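Local coordinates for protein putative exotoxin (superantigen) (Streptococcus pyogenes, PDB 1TY0) that acts as a superantigen exotoxin that can use a common surface for T-cell receptor binding and for its own dimerization, at residues L12-A17 and L174-S179; Y16-I21 and S184-K189; I20-Y25 and N71-P76; V52-E57 and G89-S94. All coordinates share one frame; numbering follows the deposited sequence.

Interaction 1: residues L12-A17 and L174-S179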
loop_
_atom_site.group_PDB
_atom_site.type_symbol
_atom_site.label_atom_id
_atom_site.label_comp_id
_atom_site.label_asym_id
_atom_site.label_seq_id
_atom_site.Cartn_x
_atom_site.Cartn_y
_atom_site.Cartn_z
ATOM N N LEU A 12 15.169 -2.581 8.845
ATOM C CA LEU A 12 14.923 -2.409 7.420
ATOM C C LEU A 12 13.721 -3.232 6.963
ATOM O O LEU A 12 12.899 -2.748 6.190
ATOM C CB LEU A 12 16.168 -2.793 6.620
ATOM C CG LEU A 12 17.319 -1.794 6.764
ATOM C CD1 LEU A 12 18.528 -2.264 5.966
ATOM C CD2 LEU A 12 16.860 -0.428 6.271
ATOM N N GLN A 13 13.616 -4.471 7.439
ATOM C CA GLN A 13 12.487 -5.322 7.067
ATOM C C GLN A 13 11.170 -4.742 7.591
ATOM O O GLN A 13 10.140 -4.824 6.928
ATOM C CB GLN A 13 12.663 -6.740 7.624
ATOM C CG GLN A 13 13.755 -7.548 6.945
ATOM C CD GLN A 13 13.539 -7.673 5.451
ATOM O OE1 GLN A 13 12.613 -8.342 4.995
ATOM N NE2 GLN A 13 14.395 -7.021 4.679
ATOM N N LEU A 14 11.210 -4.160 8.785
ATOM C CA LEU A 14 10.016 -3.580 9.382
ATOM C C LEU A 14 9.600 -2.296 8.685
ATOM O O LEU A 14 8.408 -2.056 8.467
ATOM C CB LEU A 14 10.249 -3.318 10.869
ATOM C CG LEU A 14 10.275 -4.594 11.710
ATOM C CD1 LEU A 14 10.876 -4.330 13.083
ATOM C CD2 LEU A 14 8.854 -5.124 11.823
ATOM N N ASN A 15 10.581 -1.474 8.325
ATOM C CA ASN A 15 10.286 -0.217 7.659
ATOM C C ASN A 15 9.592 -0.509 6.338
ATOM O O ASN A 15 8.600 0.133 5.992
ATOM C CB ASN A 15 11.570 0.583 7.431
ATOM C CG ASN A 15 11.289 2.032 7.104
ATOM O OD1 ASN A 15 11.151 2.402 5.939
ATOM N ND2 ASN A 15 11.171 2.857 8.137
ATOM N N TYR A 16 10.100 -1.495 5.610
ATOM C CA TYR A 16 9.489 -1.864 4.343
ATOM C C TYR A 16 8.092 -2.451 4.530
ATOM O O TYR A 16 7.157 -2.078 3.827
ATOM C CB TYR A 16 10.338 -2.892 3.599
ATOM C CG TYR A 16 9.525 -3.669 2.588
ATOM C CD1 TYR A 16 8.922 -3.026 1.506
ATOM C CD2 TYR A 16 9.309 -5.038 2.743
ATOM C CE1 TYR A 16 8.124 -3.728 0.605
ATOM C CE2 TYR A 16 8.512 -5.747 1.849
ATOM C CZ TYR A 16 7.924 -5.087 0.784
ATOM O OH TYR A 16 7.133 -5.784 -0.101
ATOM N N ALA A 17 7.964 -3.384 5.467
ATOM C CA ALA A 17 6.686 -4.041 5.715
ATOM C C ALA A 17 5.556 -3.072 6.039
ATOM O O ALA A 17 4.459 -3.193 5.495
ATOM C CB ALA A 17 6.833 -5.064 6.845
ATOM N N LEU A 174 7.659 -4.014 19.119
ATOM C CA LEU A 174 7.697 -3.148 17.941
ATOM C C LEU A 174 8.802 -3.520 16.961
ATOM O O LEU A 174 8.843 -3.025 15.835
ATOM C CB LEU A 174 7.855 -1.685 18.374
ATOM C CG LEU A 174 6.594 -1.046 18.962
ATOM C CD1 LEU A 174 6.932 0.321 19.538
ATOM C CD2 LEU A 174 5.525 -0.929 17.880
ATOM N N TYR A 175 9.699 -4.399 17.389
ATOM C CA TYR A 175 10.800 -4.829 16.539
ATOM C C TYR A 175 10.675 -6.333 16.320
ATOM O O TYR A 175 11.644 -7.081 16.446
ATOM C CB TYR A 175 12.127 -4.463 17.212
ATOM C CG TYR A 175 12.354 -2.965 17.246
ATOM C CD1 TYR A 175 11.829 -2.180 18.277
ATOM C CD2 TYR A 175 13.018 -2.324 16.207
ATOM C CE1 TYR A 175 11.959 -0.785 18.259
ATOM C CE2 TYR A 175 13.158 -0.936 16.181
ATOM C CZ TYR A 175 12.627 -0.173 17.204
ATOM O OH TYR A 175 12.755 1.200 17.156
ATOM N N ASP A 176 9.461 -6.750 15.972
ATOM C CA ASP A 176 9.142 -8.155 15.755
ATOM C C ASP A 176 9.404 -8.701 14.353
ATOM O O ASP A 176 8.470 -8.995 13.602
ATOM C CB ASP A 176 7.682 -8.410 16.156
ATOM C CG ASP A 176 6.692 -7.536 15.394
ATOM O OD1 ASP A 176 7.027 -6.377 15.071
ATOM O OD2 ASP A 176 5.565 -8.013 15.135
ATOM N N ALA A 177 10.681 -8.849 14.008
ATOM C CA ALA A 177 11.054 -9.395 12.709
ATOM C C ALA A 177 12.515 -9.815 12.685
ATOM O O ALA A 177 13.285 -9.465 13.579
ATOM C CB ALA A 177 10.804 -8.367 11.607
ATOM N N THR A 178 12.876 -10.587 11.663
ATOM C CA THR A 178 14.255 -11.008 11.455
ATOM C C THR A 178 14.607 -10.348 10.125
ATOM O O THR A 178 13.739 -9.777 9.467
ATOM C CB THR A 178 14.403 -12.541 11.295
ATOM O OG1 THR A 178 13.852 -12.950 10.038
ATOM C CG2 THR A 178 13.684 -13.268 12.418
ATOM N N SER A 179 15.868 -10.423 9.726
ATOM C CA SER A 179 16.290 -9.812 8.476
ATOM C C SER A 179 15.686 -10.501 7.254
ATOM O O SER A 179 15.811 -10.003 6.136
ATOM C CB SER A 179 17.818 -9.837 8.374
ATOM O OG SER A 179 18.298 -11.171 8.354
#
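The two-domain fold of the staphylococcal and streptococcal toxins sets an N-terminal helix against the beta-grasp domain, and here one turn of helix 5-18 meets the loop that follows strand 168-173. Tight packing is concentrated on L14, whose CG stands anti to the carbonyl carbon (chi1 -73°) so that its two methyls enter different parts of the loop. CD1 lies 3.5 Å from Y175 CA and 3.7 Å from L174 O, reaching the Y175 ring only obliquely. CD2 turns the other way, 3.8 Å from A177 CB. The loop can bend round this leucine because D176 is the centre of an inverse gamma turn, closed by a weak bond of 3.2 Å from A177 N to Y175 O. D176 crosses L14 at about a right angle, bringing OD1 within 3.9 Å of L14 CD2. That carboxylate is engaged by R139 and K189 in salt bridges, while Y175 OH is bonded to I148 O. I186, from helix 183-187, touches both L14 and A177.

Toward Q13 the contact loosens. T178 and S179 are exposed and direct their CB atoms away from the helix, and Y16 of the second subunit packs on Q13. What remains is backbone oxygen against aliphatic carbon: Q13 CG, anti to its carbonyl carbon (chi1 -71°), sits 3.3 Å from S179 O and 3.4 Å from T178 O.

Interaction 2: residues Y16-I21 and S184-K189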
loop_
_atom_site.group_PDB
_atom_site.type_symbol
_atom_site.label_atom_id
_atom_site.label_comp_id
_atom_site.label_asym_id
_atom_site.label_seq_id
_atom_site.Cartn_x
_atom_site.Cartn_y
_atom_site.Cartn_z
ATOM N N TYR A 16 10.100 -1.495 5.610
ATOM C CA TYR A 16 9.489 -1.864 4.343
ATOM C C TYR A 16 8.092 -2.451 4.530
ATOM O O TYR A 16 7.157 -2.078 3.827
ATOM C CB TYR A 16 10.338 -2.892 3.599
ATOM C CG TYR A 16 9.525 -3.669 2.588
ATOM C CD1 TYR A 16 8.922 -3.026 1.506
ATOM C CD2 TYR A 16 9.309 -5.038 2.743
ATOM C CE1 TYR A 16 8.124 -3.728 0.605
ATOM C CE2 TYR A 16 8.512 -5.747 1.849
ATOM C CZ TYR A 16 7.924 -5.087 0.784
ATOM O OH TYR A 16 7.133 -5.784 -0.101
ATOM N N ALA A 17 7.964 -3.384 5.467
ATOM C CA ALA A 17 6.686 -4.041 5.715
ATOM C C ALA A 17 5.556 -3.072 6.039
ATOM O O ALA A 17 4.459 -3.193 5.495
ATOM C CB ALA A 17 6.833 -5.064 6.845
ATOM N N TYR A 18 5.825 -2.102 6.909
ATOM C CA TYR A 18 4.797 -1.152 7.310
ATOM C C TYR A 18 4.621 0.109 6.452
ATOM O O TYR A 18 3.734 0.913 6.715
ATOM C CB TYR A 18 4.996 -0.795 8.789
ATOM C CG TYR A 18 4.528 -1.901 9.720
ATOM C CD1 TYR A 18 3.183 -2.027 10.057
ATOM C CD2 TYR A 18 5.425 -2.842 10.233
ATOM C CE1 TYR A 18 2.732 -3.063 10.884
ATOM C CE2 TYR A 18 4.985 -3.888 11.061
ATOM C CZ TYR A 18 3.636 -3.988 11.380
ATOM O OH TYR A 18 3.192 -5.007 12.198
ATOM N N GLU A 19 5.468 0.291 5.442
ATOM C CA GLU A 19 5.327 1.434 4.531
ATOM C C GLU A 19 4.367 0.899 3.479
ATOM O O GLU A 19 4.770 0.534 2.379
ATOM C CB GLU A 19 6.670 1.788 3.890
ATOM C CG GLU A 19 7.538 2.707 4.738
ATOM C CD GLU A 19 7.031 4.135 4.741
ATOM O OE1 GLU A 19 7.022 4.767 3.660
ATOM O OE2 GLU A 19 6.639 4.628 5.819
ATOM N N ILE A 20 3.089 0.859 3.833
ATOM C CA ILE A 20 2.075 0.291 2.962
ATOM C C ILE A 20 0.712 0.958 3.130
ATOM O O ILE A 20 0.452 1.628 4.127
ATOM C CB ILE A 20 1.948 -1.214 3.285
ATOM C CG1 ILE A 20 0.902 -1.887 2.401
ATOM C CG2 ILE A 20 1.585 -1.382 4.748
ATOM C CD1 ILE A 20 0.818 -3.380 2.639
ATOM N N ILE A 21 -0.150 0.775 2.136
ATOM C CA ILE A 21 -1.502 1.322 2.158
ATOM C C ILE A 21 -2.413 0.189 2.623
ATOM O O ILE A 21 -2.422 -0.884 2.027
ATOM C CB ILE A 21 -1.943 1.772 0.747
ATOM C CG1 ILE A 21 -1.182 3.041 0.351
ATOM C CG2 ILE A 21 -3.453 2.014 0.711
ATOM C CD1 ILE A 21 -1.551 4.244 1.174
ATOM N N SER A 184 4.020 -11.282 5.103
ATOM C CA SER A 184 3.195 -12.374 5.598
ATOM C C SER A 184 3.688 -12.807 6.976
ATOM O O SER A 184 2.893 -12.978 7.899
ATOM C CB SER A 184 3.251 -13.569 4.648
ATOM O OG SER A 184 2.465 -14.638 5.142
ATOM N N ASP A 185 5.000 -12.989 7.111
ATOM C CA ASP A 185 5.575 -13.405 8.394
ATOM C C ASP A 185 5.262 -12.411 9.505
ATOM O O ASP A 185 4.861 -12.804 10.603
ATOM C CB ASP A 185 7.100 -13.539 8.310
ATOM C CG ASP A 185 7.551 -14.639 7.374
ATOM O OD1 ASP A 185 6.851 -15.667 7.264
ATOM O OD2 ASP A 185 8.627 -14.477 6.767
ATOM N N ILE A 186 5.450 -11.126 9.211
ATOM C CA ILE A 186 5.236 -10.063 10.192
ATOM C C ILE A 186 3.776 -9.798 10.532
ATOM O O ILE A 186 3.446 -9.468 11.673
ATOM C CB ILE A 186 5.896 -8.744 9.711
ATOM C CG1 ILE A 186 7.417 -8.929 9.636
ATOM C CG2 ILE A 186 5.571 -7.600 10.667
ATOM C CD1 ILE A 186 8.140 -7.838 8.878
ATOM N N PHE A 187 2.895 -9.953 9.551
ATOM C CA PHE A 187 1.475 -9.700 9.768
ATOM C C PHE A 187 0.698 -10.896 10.324
ATOM O O PHE A 187 -0.431 -10.738 10.773
ATOM C CB PHE A 187 0.801 -9.247 8.463
ATOM C CG PHE A 187 1.363 -7.981 7.871
ATOM C CD1 PHE A 187 2.161 -7.116 8.621
ATOM C CD2 PHE A 187 1.056 -7.637 6.554
ATOM C CE1 PHE A 187 2.646 -5.928 8.063
ATOM C CE2 PHE A 187 1.532 -6.455 5.988
ATOM C CZ PHE A 187 2.329 -5.598 6.744
ATOM N N LYS A 188 1.290 -12.086 10.298
ATOM C CA LYS A 188 0.592 -13.270 10.785
ATOM C C LYS A 188 0.061 -13.115 12.204
ATOM O O LYS A 188 -0.944 -13.722 12.561
ATOM C CB LYS A 188 1.498 -14.504 10.695
ATOM C CG LYS A 188 0.984 -15.558 9.719
ATOM C CD LYS A 188 1.993 -16.675 9.507
ATOM C CE LYS A 188 1.418 -17.788 8.645
ATOM N NZ LYS A 188 0.957 -17.307 7.314
ATOM N N LYS A 189 0.729 -12.297 13.010
ATOM C CA LYS A 189 0.279 -12.084 14.383
ATOM C C LYS A 189 -1.157 -11.570 14.420
ATOM O O LYS A 189 -1.902 -11.855 15.361
ATOM C CB LYS A 189 1.204 -11.092 15.106
ATOM C CG LYS A 189 1.383 -9.745 14.399
ATOM C CD LYS A 189 2.163 -8.762 15.284
ATOM C CE LYS A 189 2.449 -7.441 14.580
ATOM N NZ LYS A 189 3.565 -7.523 13.600
#
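Three side chains from S184-K189 address Y18 from different directions. F187 presents its edge to one face of the Y18 ring, a T-shaped pair with planes at 66° and centroids 5.5 Å apart. F187 CE1 stands above the tyrosine plane but toward the rim of the ring, 4.0 Å from Y18 CZ. The same phenyl edge carries CZ to within 3.4 Å of A17 O, a carbonyl that also accepts from R183. I186 comes at Y18 obliquely, with CG2 3.8 Å from Y18 CE2, while its other branch sends CD1 to A17 CB at 3.7 Å. In the toxin fold this is a buried seam where the end of helix 5-18 rests on helix 183-187 of the beta-grasp domain. K189 meets Y18 tip to tip. Its CG takes the crowded position between backbone N and carbonyl carbon (chi1 55°), and the chain then runs extended to a bend at chi4 (-77°), placing the ammonium at the tyrosine edge, near the ring plane. K189 NZ donates to Y18 OH at 2.9 Å and to I186 O at 2.7 Å, approaching the latter from above the carbonyl plane. It also salt-bridges D176, and Y18 OH bonds Y190 OH.

Interaction 3: residues I20-Y25 and N71-P76; sequences IIPVDY and NIFGLP
Strands 23-26 and 69-74 are antiparallel neighbours in the OB-fold barrel, and the pairing of I20-Y25 with N71-P76 joins a regular ladder to packing of I20-P22 against L75 and P76. The short strand axes run at 165° to each other. V23 and G74 form a hydrogen-bonded pair, with V23 N to G74 O at 2.8 Å and G74 N to V23 O at 3.0 Å. Y25 and I72 form the next, with I72 N to Y25 O at 2.7 Å, nearly along the C=O axis, and Y25 N to I72 O at 3.0 Å, on a lone pair. I72 O is gripped twice, because a water donates to it and also to D24 OD1 at 2.7 Å, joining carboxylate and backbone.

Between these rungs lies the non-hydrogen-bonded pair D24 and F73. D24 CG is anti to its backbone N (chi1 -177°), and the carboxylate crosses the F73 ring obliquely, planes 60° apart. P22 lies alongside F73, pointing the same way, CG to CZ 3.6 Å, and helix 131-146, from the beta-grasp region, lies against this side. Across the sheet from D24 and F73, V23 and I72 run side by side, V23 CG1 to I72 CG2 3.9 Å, and both touch I87. I20 meets P76 tip to tip, CD1 to CG at 3.3 Å, tighter than usual van der Waals contact. I21 of the second subunit packs on V23 and P76. The ladder joins strand 23-26 to a curled sheet of antiparallel and parallel strands, the barrel typical of the OB fold.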
loop_
_atom_site.group_PDB
_atom_site.type_symbol
_atom_site.label_atom_id
_atom_site.label_comp_id
_atom_site.label_asym_id
_atom_site.label_seq_id
_atom_site.Cartn_x
_atom_site.Cartn_y
_atom_site.Cartn_z
ATOM N N ILE A 20 3.089 0.859 3.833
ATOM C CA ILE A 20 2.075 0.291 2.962
ATOM C C ILE A 20 0.712 0.958 3.130
ATOM O O ILE A 20 0.452 1.628 4.127
ATOM C CB ILE A 20 1.948 -1.214 3.285
ATOM C CG1 ILE A 20 0.902 -1.887 2.401
ATOM C CG2 ILE A 20 1.585 -1.382 4.748
ATOM C CD1 ILE A 20 0.818 -3.380 2.639
ATOM N N ILE A 21 -0.150 0.775 2.136
ATOM C CA ILE A 21 -1.502 1.322 2.158
ATOM C C ILE A 21 -2.413 0.189 2.623
ATOM O O ILE A 21 -2.422 -0.884 2.027
ATOM C CB ILE A 21 -1.943 1.772 0.747
ATOM C CG1 ILE A 21 -1.182 3.041 0.351
ATOM C CG2 ILE A 21 -3.453 2.014 0.711
ATOM C CD1 ILE A 21 -1.551 4.244 1.174
ATOM N N PRO A 22 -3.201 0.417 3.685
ATOM C CA PRO A 22 -4.088 -0.641 4.179
ATOM C C PRO A 22 -5.386 -0.838 3.416
ATOM O O PRO A 22 -5.838 0.046 2.689
ATOM C CB PRO A 22 -4.356 -0.212 5.617
ATOM C CG PRO A 22 -4.406 1.284 5.494
ATOM C CD PRO A 22 -3.232 1.591 4.577
ATOM N N VAL A 23 -5.967 -2.019 3.593
ATOM C CA VAL A 23 -7.259 -2.353 3.008
ATOM C C VAL A 23 -8.200 -1.791 4.065
ATOM O O VAL A 23 -8.265 -2.306 5.182
ATOM C CB VAL A 23 -7.448 -3.872 2.896
ATOM C CG1 VAL A 23 -8.872 -4.179 2.451
ATOM C CG2 VAL A 23 -6.450 -4.446 1.904
ATOM N N ASP A 24 -8.925 -0.737 3.704
ATOM C CA ASP A 24 -9.801 -0.033 4.634
ATOM C C ASP A 24 -11.191 0.157 4.040
ATOM O O ASP A 24 -11.384 0.995 3.155
ATOM C CB ASP A 24 -9.154 1.330 4.925
ATOM C CG ASP A 24 -9.911 2.162 5.942
ATOM O OD1 ASP A 24 -11.074 1.854 6.262
ATOM O OD2 ASP A 24 -9.323 3.159 6.416
ATOM N N TYR A 25 -12.157 -0.624 4.521
ATOM C CA TYR A 25 -13.529 -0.529 4.026
ATOM C C TYR A 25 -14.506 -0.689 5.174
ATOM O O TYR A 25 -14.284 -1.500 6.068
ATOM C CB TYR A 25 -13.786 -1.614 2.980
ATOM C CG TYR A 25 -13.013 -1.381 1.704
ATOM C CD1 TYR A 25 -13.459 -0.463 0.762
ATOM C CD2 TYR A 25 -11.800 -2.033 1.469
ATOM C CE1 TYR A 25 -12.721 -0.190 -0.386
ATOM C CE2 TYR A 25 -11.052 -1.764 0.327
ATOM C CZ TYR A 25 -11.520 -0.840 -0.594
ATOM O OH TYR A 25 -10.780 -0.532 -1.711
ATOM N N ASN A 71 -16.525 -4.168 9.426
ATOM C CA ASN A 71 -15.563 -3.186 8.960
ATOM C C ASN A 71 -14.258 -3.925 8.760
ATOM O O ASN A 71 -13.957 -4.889 9.473
ATOM C CB ASN A 71 -15.373 -2.075 9.984
ATOM C CG ASN A 71 -16.611 -1.223 10.136
ATOM O OD1 ASN A 71 -17.310 -0.966 9.161
ATOM N ND2 ASN A 71 -16.884 -0.774 11.358
ATOM N N ILE A 72 -13.482 -3.465 7.790
ATOM C CA ILE A 72 -12.215 -4.088 7.478
ATOM C C ILE A 72 -11.074 -3.091 7.553
ATOM O O ILE A 72 -11.157 -1.996 6.994
ATOM C CB ILE A 72 -12.204 -4.646 6.038
ATOM C CG1 ILE A 72 -13.309 -5.686 5.867
ATOM C CG2 ILE A 72 -10.824 -5.234 5.717
ATOM C CD1 ILE A 72 -13.508 -6.120 4.421
ATOM N N PHE A 73 -10.025 -3.469 8.268
ATOM C CA PHE A 73 -8.814 -2.656 8.323
ATOM C C PHE A 73 -7.702 -3.674 8.458
ATOM O O PHE A 73 -7.373 -4.121 9.563
ATOM C CB PHE A 73 -8.766 -1.697 9.509
ATOM C CG PHE A 73 -7.702 -0.643 9.360
ATOM C CD1 PHE A 73 -6.363 -0.958 9.567
ATOM C CD2 PHE A 73 -8.028 0.638 8.929
ATOM C CE1 PHE A 73 -5.364 -0.012 9.338
ATOM C CE2 PHE A 73 -7.033 1.592 8.699
ATOM C CZ PHE A 73 -5.699 1.261 8.904
ATOM N N GLY A 74 -7.137 -4.053 7.320
ATOM C CA GLY A 74 -6.081 -5.045 7.330
ATOM C C GLY A 74 -4.959 -4.704 6.381
ATOM O O GLY A 74 -5.160 -4.002 5.385
ATOM N N LEU A 75 -3.768 -5.202 6.691
ATOM C CA LEU A 75 -2.613 -4.937 5.844
ATOM C C LEU A 75 -2.443 -6.096 4.875
ATOM O O LEU A 75 -2.321 -7.252 5.293
ATOM C CB LEU A 75 -1.363 -4.757 6.715
ATOM C CG LEU A 75 -1.559 -3.781 7.883
ATOM C CD1 LEU A 75 -0.247 -3.619 8.658
ATOM C CD2 LEU A 75 -2.036 -2.435 7.356
ATOM N N PRO A 76 -2.455 -5.813 3.559
ATOM C CA PRO A 76 -2.299 -6.885 2.567
ATOM C C PRO A 76 -0.908 -7.504 2.636
ATOM O O PRO A 76 0.083 -6.785 2.742
ATOM C CB PRO A 76 -2.550 -6.164 1.245
ATOM C CG PRO A 76 -1.956 -4.803 1.505
ATOM C CD PRO A 76 -2.486 -4.490 2.904
HETATM O O HOH W 1 -11.903 0.228 8.268
#

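Interaction 4: residues V52-E57 and G89-S94; sequences VDSEVE and GGVTPS
S54 holds OG anti to its backbone N (chi1 174°), and G89 adopts a positive phi of 56°, a combination that brings a serine hydroxyl up to a glycine carbonyl. The setting is the OB-fold barrel, where strand 51-55 pairs in parallel with strand 84-93. The latter is interrupted near G89 and G90, both with positive phi, a region of the backbone map readily open to glycine, before it resumes at V91.

G89 is held at both of its polar atoms. Its carbonyl receives S54 OG at 2.7 Å, but the donor comes from well to the side, with a C=O...O angle of 111°, and above the carbonyl plane. Its amide donates to E55 O at 3.1 Å, again from above the plane of that carbonyl. Both polar backbone atoms of the buried G89 are thus paired with strand 51-55, one with a side chain and one with main chain. The bond from G89 N continues the parallel ladder, in which D53 bonds through its backbone to Y85 and I87, and E55 to I87; the S54 hydroxyl adds a side-chain bond to the carbonyl of the same glycine. The E55 carboxylate takes no part and instead forms a salt bridge with K191.

Apolar contacts close round the two bonds. V56, with CG1 anti to its carbonyl carbon, lays that methyl 3.5 Å from G89 CA. From beyond the break V91 turns CG2 back toward strand 51-55, where the methyl comes to rest 3.5 Å from S54 OG.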
loop_
_atom_site.group_PDB
_atom_site.type_symbol
_atom_site.label_atom_id
_atom_site.label_comp_id
_atom_site.label_asym_id
_atom_site.label_seq_id
_atom_site.Cartn_x
_atom_site.Cartn_y
_atom_site.Cartn_z
ATOM N N VAL A 52 -12.744 -9.543 -0.100
ATOM C CA VAL A 52 -11.605 -9.545 0.800
ATOM C C VAL A 52 -11.619 -10.877 1.526
ATOM O O VAL A 52 -12.653 -11.293 2.053
ATOM C CB VAL A 52 -11.701 -8.415 1.840
ATOM C CG1 VAL A 52 -10.572 -8.553 2.877
ATOM C CG2 VAL A 52 -11.612 -7.061 1.146
ATOM N N ASP A 53 -10.480 -11.558 1.517
ATOM C CA ASP A 53 -10.342 -12.819 2.226
ATOM C C ASP A 53 -9.511 -12.554 3.465
ATOM O O ASP A 53 -8.318 -12.280 3.370
ATOM C CB ASP A 53 -9.630 -13.876 1.382
ATOM C CG ASP A 53 -9.137 -15.043 2.225
ATOM O OD1 ASP A 53 -9.843 -15.411 3.192
ATOM O OD2 ASP A 53 -8.052 -15.589 1.930
ATOM N N SER A 54 -10.148 -12.619 4.628
ATOM C CA SER A 54 -9.440 -12.405 5.880
ATOM C C SER A 54 -9.200 -13.761 6.528
ATOM O O SER A 54 -10.143 -14.444 6.911
ATOM C CB SER A 54 -10.266 -11.535 6.830
ATOM O OG SER A 54 -9.616 -11.453 8.089
ATOM N N GLU A 55 -7.936 -14.143 6.648
ATOM C CA GLU A 55 -7.585 -15.421 7.255
ATOM C C GLU A 55 -7.295 -15.211 8.737
ATOM O O GLU A 55 -6.557 -14.298 9.109
ATOM C CB GLU A 55 -6.364 -16.004 6.551
ATOM C CG GLU A 55 -5.971 -17.390 7.028
ATOM C CD GLU A 55 -4.741 -17.908 6.314
ATOM O OE1 GLU A 55 -4.790 -18.050 5.071
ATOM O OE2 GLU A 55 -3.722 -18.167 6.995
ATOM N N VAL A 56 -7.878 -16.057 9.580
ATOM C CA VAL A 56 -7.685 -15.924 11.018
ATOM C C VAL A 56 -7.407 -17.238 11.736
ATOM O O VAL A 56 -7.415 -18.316 11.135
ATOM C CB VAL A 56 -8.916 -15.264 11.685
ATOM C CG1 VAL A 56 -9.055 -13.813 11.217
ATOM C CG2 VAL A 56 -10.183 -16.043 11.339
ATOM N N GLU A 57 -7.145 -17.123 13.033
ATOM C CA GLU A 57 -6.886 -18.281 13.874
ATOM C C GLU A 57 -8.204 -18.988 14.161
ATOM O O GLU A 57 -9.277 -18.467 13.857
ATOM C CB GLU A 57 -6.210 -17.838 15.178
ATOM C CG GLU A 57 -4.711 -17.613 15.033
ATOM C CD GLU A 57 -4.077 -16.962 16.256
ATOM O OE1 GLU A 57 -4.589 -17.152 17.380
ATOM O OE2 GLU A 57 -3.050 -16.267 16.089
ATOM N N GLY A 89 -6.899 -11.283 9.750
ATOM C CA GLY A 89 -7.747 -10.568 10.691
ATOM C C GLY A 89 -8.263 -9.234 10.163
ATOM O O GLY A 89 -8.650 -9.129 8.993
ATOM N N GLY A 90 -8.270 -8.223 11.034
ATOM C CA GLY A 90 -8.732 -6.892 10.670
ATOM C C GLY A 90 -10.240 -6.754 10.523
ATOM O O GLY A 90 -10.728 -5.763 9.989
ATOM N N VAL A 91 -10.984 -7.731 11.026
ATOM C CA VAL A 91 -12.439 -7.719 10.881
ATOM C C VAL A 91 -13.183 -7.440 12.182
ATOM O O VAL A 91 -13.001 -8.145 13.165
ATOM C CB VAL A 91 -12.916 -9.071 10.312
ATOM C CG1 VAL A 91 -14.434 -9.090 10.182
ATOM C CG2 VAL A 91 -12.257 -9.312 8.953
ATOM N N THR A 92 -14.026 -6.409 12.167
ATOM C CA THR A 92 -14.809 -6.030 13.340
ATOM C C THR A 92 -16.274 -5.826 12.986
ATOM O O THR A 92 -16.624 -5.525 11.845
ATOM C CB THR A 92 -14.309 -4.705 13.968
ATOM O OG1 THR A 92 -14.264 -3.683 12.959
ATOM C CG2 THR A 92 -12.934 -4.892 14.590
ATOM N N PRO A 93 -17.159 -5.988 13.974
ATOM C CA PRO A 93 -18.585 -5.801 13.711
ATOM C C PRO A 93 -18.842 -4.329 13.417
ATOM O O PRO A 93 -18.279 -3.457 14.083
ATOM C CB PRO A 93 -19.239 -6.226 15.027
ATOM C CG PRO A 93 -18.256 -7.184 15.618
ATOM C CD PRO A 93 -16.935 -6.524 15.326
ATOM N N SER A 94 -19.659 -4.049 12.408
ATOM C CA SER A 94 -20.012 -2.670 12.082
ATOM C C SER A 94 -21.319 -2.460 12.835
ATOM O O SER A 94 -22.341 -3.040 12.472
ATOM C CB SER A 94 -20.244 -2.508 10.579
ATOM O OG SER A 94 -20.565 -1.163 10.264
#

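Leaving the N terminus, helix 5-18 takes part in two long-range closures that share Y16 and A17: interaction 1 reaches the loop at 174-179, and interaction 2 reaches helix 183-187 slightly further on. Both tie the helix to the beta-grasp domain, and they touch through D176 with K189 and through I186. I20 and I21 then lead from interaction 2 into interaction 3, a closure within the OB-fold domain that is nested inside the loop of interaction 1. Interaction 4 lies inside the loops closed by interactions 1 and 2 and crosses interaction 3, since their segments alternate along the chain. Probable backbone hydrogen bonds between neighbouring strands 69-74 and 84-93 lace the crossing.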